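Local coordinates for protein flavocytochrome C3 fumarate reductase (Shewanella frigidimarina, PDB 1QO8) that catalyses the essentially one-way reduction of fumarate to succinate in vitro, using FAD and four covalently bound haems, and may take part in electron transport to iron(III), at residues Ala164-Thr176 against Ala208-Ser220. Numbering follows the deposited sequence.
With FAD (flavin-adenine dinucleotide), chain G.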
loop_
_atom_site.group_PDB
_atom_site.type_symbol
_atom_site.label_atom_id
_atom_site.label_comp_id
_atom_site.label_asym_id
_atom_site.label_seq_id
_atom_site.Cartn_x
_atom_site.Cartn_y
_atom_site.Cartn_z
ATOM N N ALA A 164 11.255 -12.908 -22.439
ATOM C CA ALA A 164 11.243 -12.466 -23.758
ATOM C C ALA A 164 12.295 -11.563 -24.376
ATOM O O ALA A 164 12.773 -11.583 -25.511
ATOM C CB ALA A 164 10.011 -11.403 -23.471
ATOM N N GLY A 165 12.613 -10.492 -23.656
ATOM C CA GLY A 165 13.193 -9.284 -24.261
ATOM C C GLY A 165 14.512 -8.935 -23.587
ATOM O O GLY A 165 14.647 -7.789 -23.154
ATOM N N GLY A 166 15.351 -9.884 -23.301
ATOM C CA GLY A 166 16.593 -9.824 -22.696
ATOM C C GLY A 166 16.932 -8.956 -21.515
ATOM O O GLY A 166 16.081 -8.478 -20.785
ATOM N N MET A 167 18.199 -8.632 -21.395
ATOM C CA MET A 167 18.867 -8.057 -20.247
ATOM C C MET A 167 19.642 -6.809 -20.677
ATOM O O MET A 167 20.413 -6.854 -21.651
ATOM C CB MET A 167 19.831 -9.142 -19.737
ATOM C CG MET A 167 20.656 -8.661 -18.552
ATOM S SD MET A 167 21.624 -9.838 -17.627
ATOM C CE MET A 167 22.512 -8.727 -16.548
ATOM N N ASN A 168 19.308 -5.672 -20.103
ATOM C CA ASN A 168 19.989 -4.403 -20.263
ATOM C C ASN A 168 21.338 -4.398 -19.580
ATOM O O ASN A 168 21.550 -4.940 -18.495
ATOM C CB ASN A 168 19.092 -3.239 -19.720
ATOM C CG ASN A 168 17.897 -3.013 -20.604
ATOM O OD1 ASN A 168 17.892 -3.411 -21.786
ATOM N ND2 ASN A 168 16.796 -2.413 -20.166
ATOM N N ALA A 169 22.352 -3.930 -20.302
ATOM C CA ALA A 169 23.675 -3.696 -19.675
ATOM C C ALA A 169 24.385 -2.586 -20.458
ATOM O O ALA A 169 24.089 -2.296 -21.621
ATOM C CB ALA A 169 24.510 -4.949 -19.646
ATOM N N VAL A 170 25.314 -1.913 -19.828
ATOM C CA VAL A 170 26.049 -0.817 -20.421
ATOM C C VAL A 170 27.537 -1.197 -20.362
ATOM O O VAL A 170 27.938 -1.601 -19.287
ATOM C CB VAL A 170 25.869 0.520 -19.689
ATOM C CG1 VAL A 170 26.043 0.501 -18.184
ATOM C CG2 VAL A 170 26.944 1.501 -20.226
ATOM N N GLY A 171 28.278 -0.993 -21.440
ATOM C CA GLY A 171 29.708 -1.294 -21.428
ATOM C C GLY A 171 30.009 -2.732 -21.784
ATOM O O GLY A 171 30.998 -3.276 -21.292
ATOM N N THR A 172 29.215 -3.404 -22.597
ATOM C CA THR A 172 29.563 -4.824 -22.846
ATOM C C THR A 172 30.374 -4.953 -24.118
ATOM O O THR A 172 30.453 -4.126 -25.032
ATOM C CB THR A 172 28.317 -5.723 -22.938
ATOM O OG1 THR A 172 27.585 -5.307 -24.090
ATOM C CG2 THR A 172 27.465 -5.619 -21.678
ATOM N N LYS A 173 30.976 -6.126 -24.248
ATOM C CA LYS A 173 31.666 -6.423 -25.516
ATOM C C LYS A 173 30.633 -6.550 -26.624
ATOM O O LYS A 173 31.010 -6.287 -27.782
ATOM C CB LYS A 173 32.534 -7.641 -25.286
ATOM C CG LYS A 173 31.777 -8.931 -25.119
ATOM C CD LYS A 173 32.743 -10.099 -25.071
ATOM C CE LYS A 173 32.092 -11.447 -24.924
ATOM N NZ LYS A 173 31.589 -12.026 -26.190
ATOM N N GLN A 174 29.352 -6.884 -26.399
ATOM C CA GLN A 174 28.400 -6.882 -27.523
ATOM C C GLN A 174 28.143 -5.445 -28.028
ATOM O O GLN A 174 27.919 -5.211 -29.223
ATOM C CB GLN A 174 27.062 -7.561 -27.251
ATOM C CG GLN A 174 27.068 -9.056 -27.009
ATOM C CD GLN A 174 27.642 -9.484 -25.678
ATOM O OE1 GLN A 174 27.960 -8.734 -24.732
ATOM N NE2 GLN A 174 27.812 -10.788 -25.537
ATOM N N GLN A 175 28.252 -4.468 -27.125
ATOM C CA GLN A 175 28.074 -3.092 -27.546
ATOM C C GLN A 175 29.323 -2.694 -28.339
ATOM O O GLN A 175 29.100 -2.054 -29.361
ATOM C CB GLN A 175 27.715 -2.134 -26.431
ATOM C CG GLN A 175 26.291 -2.245 -25.874
ATOM C CD GLN A 175 26.029 -1.221 -24.785
ATOM O OE1 GLN A 175 26.891 -1.030 -23.951
ATOM N NE2 GLN A 175 24.904 -0.523 -24.771
ATOM N N THR A 176 30.519 -3.138 -27.993
ATOM C CA THR A 176 31.697 -2.672 -28.698
ATOM C C THR A 176 31.814 -3.372 -30.071
ATOM O O THR A 176 32.404 -2.822 -30.979
ATOM C CB THR A 176 33.074 -2.874 -28.039
ATOM O OG1 THR A 176 33.412 -4.250 -28.205
ATOM C CG2 THR A 176 33.122 -2.481 -26.598
ATOM N N ALA A 208 23.136 -0.084 -13.113
ATOM C CA ALA A 208 23.898 0.329 -14.275
ATOM C C ALA A 208 25.346 -0.151 -14.180
ATOM O O ALA A 208 25.865 -0.756 -15.108
ATOM C CB ALA A 208 23.926 1.854 -14.475
ATOM N N GLU A 209 25.977 0.075 -13.035
ATOM C CA GLU A 209 27.397 -0.156 -12.901
ATOM C C GLU A 209 27.790 -1.608 -13.033
ATOM O O GLU A 209 28.907 -1.878 -13.455
ATOM C CB GLU A 209 27.880 0.363 -11.542
ATOM C CG GLU A 209 28.050 1.889 -11.634
ATOM C CD GLU A 209 28.403 2.478 -10.274
ATOM O OE1 GLU A 209 28.314 1.796 -9.244
ATOM O OE2 GLU A 209 28.784 3.675 -10.279
ATOM N N GLN A 210 26.938 -2.546 -12.644
ATOM C CA GLN A 210 27.272 -3.945 -12.520
ATOM C C GLN A 210 26.593 -4.834 -13.550
ATOM O O GLN A 210 26.637 -6.056 -13.497
ATOM C CB GLN A 210 26.874 -4.372 -11.086
ATOM C CG GLN A 210 27.995 -3.962 -10.132
ATOM C CD GLN A 210 27.643 -4.080 -8.671
ATOM O OE1 GLN A 210 27.946 -3.170 -7.897
ATOM N NE2 GLN A 210 27.048 -5.191 -8.215
ATOM N N SER A 211 25.881 -4.250 -14.467
ATOM C CA SER A 211 25.106 -4.896 -15.507
ATOM C C SER A 211 26.014 -5.609 -16.494
ATOM O O SER A 211 25.653 -6.765 -16.763
ATOM C CB SER A 211 24.183 -3.905 -16.193
ATOM O OG SER A 211 24.803 -2.779 -16.783
ATOM N N ALA A 212 27.127 -5.022 -16.964
ATOM C CA ALA A 212 28.031 -5.774 -17.840
ATOM C C ALA A 212 28.650 -6.993 -17.181
ATOM O O ALA A 212 28.719 -8.111 -17.691
ATOM C CB ALA A 212 29.216 -4.859 -18.284
ATOM N N ASP A 213 29.121 -6.826 -15.946
ATOM C CA ASP A 213 29.585 -7.903 -15.084
ATOM C C ASP A 213 28.522 -8.982 -14.937
ATOM O O ASP A 213 28.924 -10.114 -15.092
ATOM C CB ASP A 213 29.930 -7.373 -13.691
ATOM C CG ASP A 213 31.228 -7.989 -13.205
ATOM O OD1 ASP A 213 32.012 -8.668 -13.911
ATOM O OD2 ASP A 213 31.484 -7.680 -12.031
ATOM N N GLY A 214 27.245 -8.648 -14.735
ATOM C CA GLY A 214 26.216 -9.691 -14.734
ATOM C C GLY A 214 26.078 -10.451 -16.051
ATOM O O GLY A 214 25.832 -11.655 -15.983
ATOM N N VAL A 215 26.149 -9.803 -17.216
ATOM C CA VAL A 215 26.037 -10.446 -18.513
ATOM C C VAL A 215 27.232 -11.413 -18.675
ATOM O O VAL A 215 27.039 -12.575 -18.996
ATOM C CB VAL A 215 26.018 -9.448 -19.681
ATOM C CG1 VAL A 215 26.258 -10.119 -21.062
ATOM C CG2 VAL A 215 24.672 -8.671 -19.712
ATOM N N GLN A 216 28.417 -10.916 -18.301
ATOM C CA GLN A 216 29.616 -11.704 -18.245
ATOM C C GLN A 216 29.564 -12.906 -17.321
ATOM O O GLN A 216 29.933 -14.027 -17.707
ATOM C CB GLN A 216 30.784 -10.840 -17.768
ATOM C CG GLN A 216 31.401 -10.000 -18.868
ATOM C CD GLN A 216 32.420 -9.077 -18.215
ATOM O OE1 GLN A 216 33.570 -9.486 -17.976
ATOM N NE2 GLN A 216 32.040 -7.866 -17.884
ATOM N N TRP A 217 29.047 -12.673 -16.126
ATOM C CA TRP A 217 28.735 -13.757 -15.202
ATOM C C TRP A 217 27.832 -14.779 -15.824
ATOM O O TRP A 217 28.084 -15.967 -15.734
ATOM C CB TRP A 217 28.154 -13.132 -13.931
ATOM C CG TRP A 217 27.309 -14.056 -13.088
ATOM C CD1 TRP A 217 25.967 -14.087 -12.935
ATOM C CD2 TRP A 217 27.822 -15.133 -12.298
ATOM N NE1 TRP A 217 25.570 -15.099 -12.069
ATOM C CE2 TRP A 217 26.727 -15.746 -11.647
ATOM C CE3 TRP A 217 29.112 -15.618 -12.058
ATOM C CZ2 TRP A 217 26.901 -16.813 -10.798
ATOM C CZ3 TRP A 217 29.267 -16.676 -11.197
ATOM C CH2 TRP A 217 28.168 -17.298 -10.603
ATOM N N LEU A 218 26.725 -14.396 -16.496
ATOM C CA LEU A 218 25.888 -15.449 -17.111
ATOM C C LEU A 218 26.616 -16.204 -18.229
ATOM O O LEU A 218 26.378 -17.413 -18.416
ATOM C CB LEU A 218 24.566 -14.848 -17.566
ATOM C CG LEU A 218 23.695 -14.257 -16.427
ATOM C CD1 LEU A 218 22.567 -13.399 -16.972
ATOM C CD2 LEU A 218 23.160 -15.365 -15.537
ATOM N N GLU A 219 27.388 -15.468 -19.029
ATOM C CA GLU A 219 28.236 -15.993 -20.060
ATOM C C GLU A 219 29.335 -16.924 -19.517
ATOM O O GLU A 219 29.434 -17.982 -20.110
ATOM C CB GLU A 219 29.027 -14.896 -20.832
ATOM C CG GLU A 219 27.967 -14.218 -21.728
ATOM C CD GLU A 219 28.538 -12.942 -22.294
ATOM O OE1 GLU A 219 29.297 -12.274 -21.552
ATOM O OE2 GLU A 219 28.288 -12.649 -23.476
ATOM N N SER A 220 29.965 -16.595 -18.404
ATOM C CA SER A 220 30.851 -17.595 -17.806
ATOM C C SER A 220 30.109 -18.888 -17.507
ATOM O O SER A 220 30.776 -19.916 -17.409
ATOM C CB SER A 220 31.514 -17.156 -16.519
ATOM O OG SER A 220 30.598 -16.797 -15.493
HETATM P PA FAD G . 10.519 -15.050 -10.570
HETATM O O1A FAD G . 11.290 -15.430 -11.797
HETATM O O2A FAD G . 9.166 -14.988 -10.589
HETATM O O5B FAD G . 10.689 -16.340 -9.689
HETATM C C5B FAD G . 10.264 -16.412 -8.266
HETATM C C4B FAD G . 10.384 -17.947 -7.795
HETATM O O4B FAD G . 9.935 -17.896 -6.354
HETATM C C3B FAD G . 9.289 -18.835 -8.473
HETATM O O3B FAD G . 9.667 -19.896 -9.230
HETATM C C2B FAD G . 8.158 -18.983 -7.392
HETATM O O2B FAD G . 7.419 -20.228 -7.445
HETATM C C1B FAD G . 9.002 -19.036 -6.174
HETATM N N9A FAD G . 8.281 -18.655 -4.953
HETATM C C8A FAD G . 7.312 -17.696 -4.793
HETATM N N7A FAD G . 6.799 -17.704 -3.594
HETATM C C5A FAD G . 7.457 -18.720 -2.907
HETATM C C6A FAD G . 7.290 -19.293 -1.574
HETATM N N6A FAD G . 6.432 -18.857 -0.693
HETATM N N1A FAD G . 8.166 -20.285 -1.279
HETATM C C2A FAD G . 9.031 -20.837 -2.197
HETATM N N3A FAD G . 9.232 -20.381 -3.454
HETATM C C4A FAD G . 8.393 -19.348 -3.737
HETATM N N1 FAD G . 11.817 -8.224 -17.766
HETATM C C2 FAD G . 12.901 -7.872 -18.404
HETATM O O2 FAD G . 13.768 -7.153 -18.029
HETATM N N3 FAD G . 13.201 -8.342 -19.719
HETATM C C4 FAD G . 12.265 -9.213 -20.269
HETATM O O4 FAD G . 12.425 -9.610 -21.388
HETATM C C4X FAD G . 11.032 -9.537 -19.555
HETATM N N5 FAD G . 10.109 -10.325 -20.128
HETATM C C5X FAD G . 8.999 -10.701 -19.450
HETATM C C6 FAD G . 8.084 -11.539 -20.101
HETATM C C7 FAD G . 6.952 -11.945 -19.437
HETATM C C7M FAD G . 5.929 -12.841 -20.060
HETATM C C8 FAD G . 6.767 -11.523 -18.071
HETATM C C8M FAD G . 5.572 -12.017 -17.314
HETATM C C9 FAD G . 7.676 -10.728 -17.422
HETATM C C9A FAD G . 8.807 -10.295 -18.072
HETATM N N10 FAD G . 9.793 -9.451 -17.524
HETATM C C10 FAD G . 10.878 -9.063 -18.212
HETATM C "C1'" FAD G . 9.879 -9.284 -16.038
HETATM C "C2'" FAD G . 11.020 -10.194 -15.470
HETATM O "O2'" FAD G . 10.833 -11.413 -16.266
HETATM C "C3'" FAD G . 10.553 -10.595 -14.048
HETATM O "O3'" FAD G . 10.381 -9.434 -13.225
HETATM C "C4'" FAD G . 11.804 -11.197 -13.325
HETATM O "O4'" FAD G . 12.057 -12.436 -14.055
HETATM C "C5'" FAD G . 11.315 -11.593 -11.886
HETATM O "O5'" FAD G . 12.451 -12.541 -11.382
HETATM P P FAD G . 12.490 -13.079 -9.940
HETATM O O1P FAD G . 13.760 -13.896 -9.879
HETATM O O2P FAD G . 12.326 -11.938 -9.155
HETATM O O3P FAD G . 11.244 -13.810 -9.823
HETATM O O HOH W 1 27.882 -2.056 -16.596
HETATM O O HOH W 2 29.489 -9.602 -22.224
#
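Ser-211 and Val-170 pair a kinked helix with a flavin-binding segment: in the FAD-binding domain of this fumarate reductase, the segment that carries the flavin-contacting Gly-165 and Gly-166 packs on helix 201-220. The OG of Ser-211 lies between its own backbone N and carbonyl carbon (chi1 58°), a rotation that turns it to Val-170 N, from which it accepts a hydrogen bond at 3.2 Å. The same hydroxyl donates to Ala-208 O at 2.8 Å, one turn back, and is thereby fixed in rotation. Replacing Ser-211 by an alanine would probably leave Val-170 N without this acceptor and Ala-208 O without the hydroxyl's bond. Beside this pair, water 1 accepts from Ala-212 N, an amide the kink frees from helical bonding, and lies 2.7 Å from Val-170 O and 2.8 Å from Ala-208 O.

Towards the flavin the contact becomes apolar. Met-167 is extended, with CG anti to its backbone N (chi1 178°), and runs antiparallel past Val-215, bringing CE within 3.8 Å of CG2; its SD lies 3.7 Å from Leu-218 CD1. Helix 543-563 also touches Met-167 and Leu-218. Gly-214 suits this spot, since a side chain there would crowd the methionine methyl. Just before Met-167, Gly-166 O accepts from FAD N3.

At the far end, Gln-174 and Glu-219 approach from opposite directions, amide and carboxylate planes 36° apart. Asp-226 also binds Gln-174 NE2. Water 2 donates to both Gln-174 OE1 and Glu-219 OE1, while Gln-174 NE2 donates a hydrogen bond to Glu-219 OE2 at 2.8 Å, the oxygen lying close to the amide plane.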